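Local structure of beta-glucuronidase (6XXW) at residues Y469-T474 against E524-E529. The protein probably hydrolyses beta-D-glucuronides, releasing D-glucuronic acid from the group it is linked to. Numbering follows the deposited sequence.
Sequences YYSWYT and EEYQQE
Tyr526 reaches from its helix to the loop 469-474, where its ring end overlaps Ser471 and its CE1 touches Trp472. Its CG lies anti to the backbone N (chi1 -164°), which sends the ring off the helix toward the loop. The hydroxyl OH donates a hydrogen bond to Ser471 O, 2.7 Å away. It approaches from above the carbonyl plane, 41° out of it, so the bond does not lie on a lone pair. Ser471 OG is also close, 3.1 Å from Tyr526 OH. That serine hydroxyl gives its own proton to Tyr470 O at 2.7 Å, in the carbonyl plane and on a lone pair. Trp472 adds an apolar touch: its CE3, on the six-membered ring, sits 4.0 Å from Tyr526 CE1. Tyr526 CE1 lies at the edge of the indole, near its plane, and the two side chains cross obliquely. Within the loop, Trp472 CD1 sits over the centre of the Tyr473 ring, 3.6 Å above its plane. A phenylalanine in place of Tyr526 would probably keep the contact with Trp472 but leave the Ser471 carbonyl without this hydroxyl donor. The contact lies within the TIM barrel domain. Trp472 also packs on Met530, one turn further along the helix from Tyr526, and on Ile561 of a neighbouring subunit. The contact thus joins the loop that follows barrel strand 463-467 to the start of helix 524-538, with Ser471 also touching helix 482-497 at Ile482.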
loop_
_atom_site.group_PDB
_atom_site.type_symbol
_atom_site.label_atom_id
_atom_site.label_comp_id
_atom_site.label_asym_id
_atom_site.label_seq_id
_atom_site.Cartn_x
_atom_site.Cartn_y
_atom_site.Cartn_z
ATOM N N TYR A 469 17.888 20.364 -1.782
ATOM C CA TYR A 469 16.723 19.693 -1.205
ATOM C C TYR A 469 15.835 20.688 -0.464
ATOM O O TYR A 469 15.252 20.372 0.575
ATOM C CB TYR A 469 17.171 18.561 -0.279
ATOM C CG TYR A 469 17.698 17.356 -1.055
ATOM C CD1 TYR A 469 16.816 16.434 -1.620
ATOM C CD2 TYR A 469 19.062 17.165 -1.243
ATOM C CE1 TYR A 469 17.279 15.329 -2.344
ATOM C CE2 TYR A 469 19.545 16.074 -1.963
ATOM C CZ TYR A 469 18.643 15.167 -2.522
ATOM O OH TYR A 469 19.109 14.081 -3.231
ATOM N N TYR A 470 15.735 21.911 -0.986
ATOM C CA TYR A 470 14.890 22.916 -0.364
ATOM C C TYR A 470 13.459 22.398 -0.277
ATOM O O TYR A 470 12.936 21.824 -1.232
ATOM C CB TYR A 470 14.938 24.211 -1.169
ATOM C CG TYR A 470 16.330 24.840 -1.290
ATOM C CD1 TYR A 470 17.034 25.243 -0.168
ATOM C CD2 TYR A 470 16.919 25.033 -2.539
ATOM C CE1 TYR A 470 18.288 25.827 -0.277
ATOM C CE2 TYR A 470 18.161 25.614 -2.657
ATOM C CZ TYR A 470 18.839 26.014 -1.525
ATOM O OH TYR A 470 20.079 26.588 -1.635
ATOM N N SER A 471 12.825 22.625 0.875
ATOM C CA SER A 471 11.471 22.193 1.251
ATOM C C SER A 471 11.420 20.719 1.657
ATOM O O SER A 471 10.348 20.260 2.110
ATOM C CB SER A 471 10.422 22.454 0.157
ATOM O OG SER A 471 10.318 21.354 -0.733
ATOM N N TRP A 472 12.523 19.966 1.555
ATOM C CA TRP A 472 12.584 18.599 2.070
ATOM C C TRP A 472 13.434 18.535 3.335
ATOM O O TRP A 472 12.900 18.319 4.428
ATOM C CB TRP A 472 13.096 17.599 1.015
ATOM C CG TRP A 472 12.977 16.202 1.574
ATOM C CD1 TRP A 472 13.967 15.460 2.165
ATOM C CD2 TRP A 472 11.776 15.432 1.685
ATOM N NE1 TRP A 472 13.460 14.262 2.612
ATOM C CE2 TRP A 472 12.115 14.223 2.341
ATOM C CE3 TRP A 472 10.445 15.641 1.290
ATOM C CZ2 TRP A 472 11.173 13.222 2.602
ATOM C CZ3 TRP A 472 9.497 14.637 1.544
ATOM C CH2 TRP A 472 9.876 13.432 2.187
ATOM N N TYR A 473 14.758 18.690 3.230
ATOM C CA TYR A 473 15.588 18.617 4.433
ATOM C C TYR A 473 15.584 19.925 5.213
ATOM O O TYR A 473 15.840 19.918 6.424
ATOM C CB TYR A 473 17.034 18.242 4.081
ATOM C CG TYR A 473 17.203 16.786 3.704
ATOM C CD1 TYR A 473 16.835 15.770 4.585
ATOM C CD2 TYR A 473 17.727 16.425 2.467
ATOM C CE1 TYR A 473 16.976 14.424 4.232
ATOM C CE2 TYR A 473 17.879 15.095 2.114
ATOM C CZ TYR A 473 17.503 14.102 2.997
ATOM O OH TYR A 473 17.661 12.781 2.641
ATOM N N THR A 474 15.325 21.044 4.538
ATOM C CA THR A 474 15.143 22.343 5.175
ATOM C C THR A 474 13.743 22.852 4.860
ATOM O O THR A 474 13.179 22.528 3.811
ATOM C CB THR A 474 16.208 23.350 4.695
ATOM O OG1 THR A 474 16.231 23.388 3.261
ATOM C CG2 THR A 474 17.587 22.945 5.201
ATOM N N GLU A 524 3.149 10.943 -3.120
ATOM C CA GLU A 524 3.539 11.072 -4.520
ATOM C C GLU A 524 3.315 12.489 -5.029
ATOM O O GLU A 524 4.091 12.980 -5.862
ATOM C CB GLU A 524 2.766 10.060 -5.380
ATOM C CG GLU A 524 2.990 8.605 -4.968
ATOM C CD GLU A 524 2.483 7.603 -6.017
ATOM O OE1 GLU A 524 2.519 7.936 -7.225
ATOM O OE2 GLU A 524 2.049 6.497 -5.629
ATOM N N GLU A 525 2.269 13.168 -4.530
ATOM C CA GLU A 525 1.997 14.537 -4.954
ATOM C C GLU A 525 3.130 15.473 -4.554
ATOM O O GLU A 525 3.546 16.328 -5.344
ATOM C CB GLU A 525 0.675 15.022 -4.354
ATOM C CG GLU A 525 -0.555 14.513 -5.106
ATOM C CD GLU A 525 -0.889 13.069 -4.764
ATOM O OE1 GLU A 525 -0.290 12.528 -3.802
ATOM O OE2 GLU A 525 -1.745 12.480 -5.457
ATOM N N TYR A 526 3.622 15.345 -3.318
ATOM C CA TYR A 526 4.665 16.250 -2.862
ATOM C C TYR A 526 5.925 16.064 -3.688
ATOM O O TYR A 526 6.567 17.045 -4.082
ATOM C CB TYR A 526 4.951 16.032 -1.376
ATOM C CG TYR A 526 5.732 17.176 -0.752
ATOM C CD1 TYR A 526 7.125 17.227 -0.856
ATOM C CD2 TYR A 526 5.083 18.211 -0.096
ATOM C CE1 TYR A 526 7.850 18.274 -0.308
ATOM C CE2 TYR A 526 5.797 19.258 0.471
ATOM C CZ TYR A 526 7.184 19.284 0.357
ATOM O OH TYR A 526 7.901 20.318 0.907
ATOM N N GLN A 527 6.279 14.806 -3.978
ATOM C CA GLN A 527 7.454 14.541 -4.798
ATOM C C GLN A 527 7.324 15.204 -6.169
ATOM O O GLN A 527 8.257 15.868 -6.640
ATOM C CB GLN A 527 7.674 13.029 -4.921
ATOM C CG GLN A 527 8.797 12.642 -5.898
ATOM C CD GLN A 527 8.855 11.137 -6.140
ATOM O OE1 GLN A 527 7.827 10.470 -6.206
ATOM N NE2 GLN A 527 10.061 10.604 -6.279
ATOM N N GLN A 528 6.159 15.058 -6.813
ATOM C CA GLN A 528 5.962 15.655 -8.135
ATOM C C GLN A 528 5.972 17.180 -8.074
ATOM O O GLN A 528 6.566 17.832 -8.938
ATOM C CB GLN A 528 4.648 15.152 -8.768
ATOM C CG GLN A 528 4.225 15.913 -10.041
ATOM C CD GLN A 528 3.153 15.192 -10.854
ATOM O OE1 GLN A 528 3.337 14.052 -11.272
ATOM N NE2 GLN A 528 2.027 15.859 -11.071
ATOM N N GLU A 529 5.306 17.775 -7.078
ATOM C CA GLU A 529 5.250 19.234 -7.021
ATOM C C GLU A 529 6.628 19.825 -6.746
ATOM O O GLU A 529 7.021 20.824 -7.359
ATOM C CB GLU A 529 4.251 19.684 -5.954
ATOM C CG GLU A 529 3.987 21.189 -5.939
ATOM C CD GLU A 529 3.270 21.685 -7.190
ATOM O OE1 GLU A 529 2.546 20.894 -7.836
ATOM O OE2 GLU A 529 3.440 22.877 -7.530
#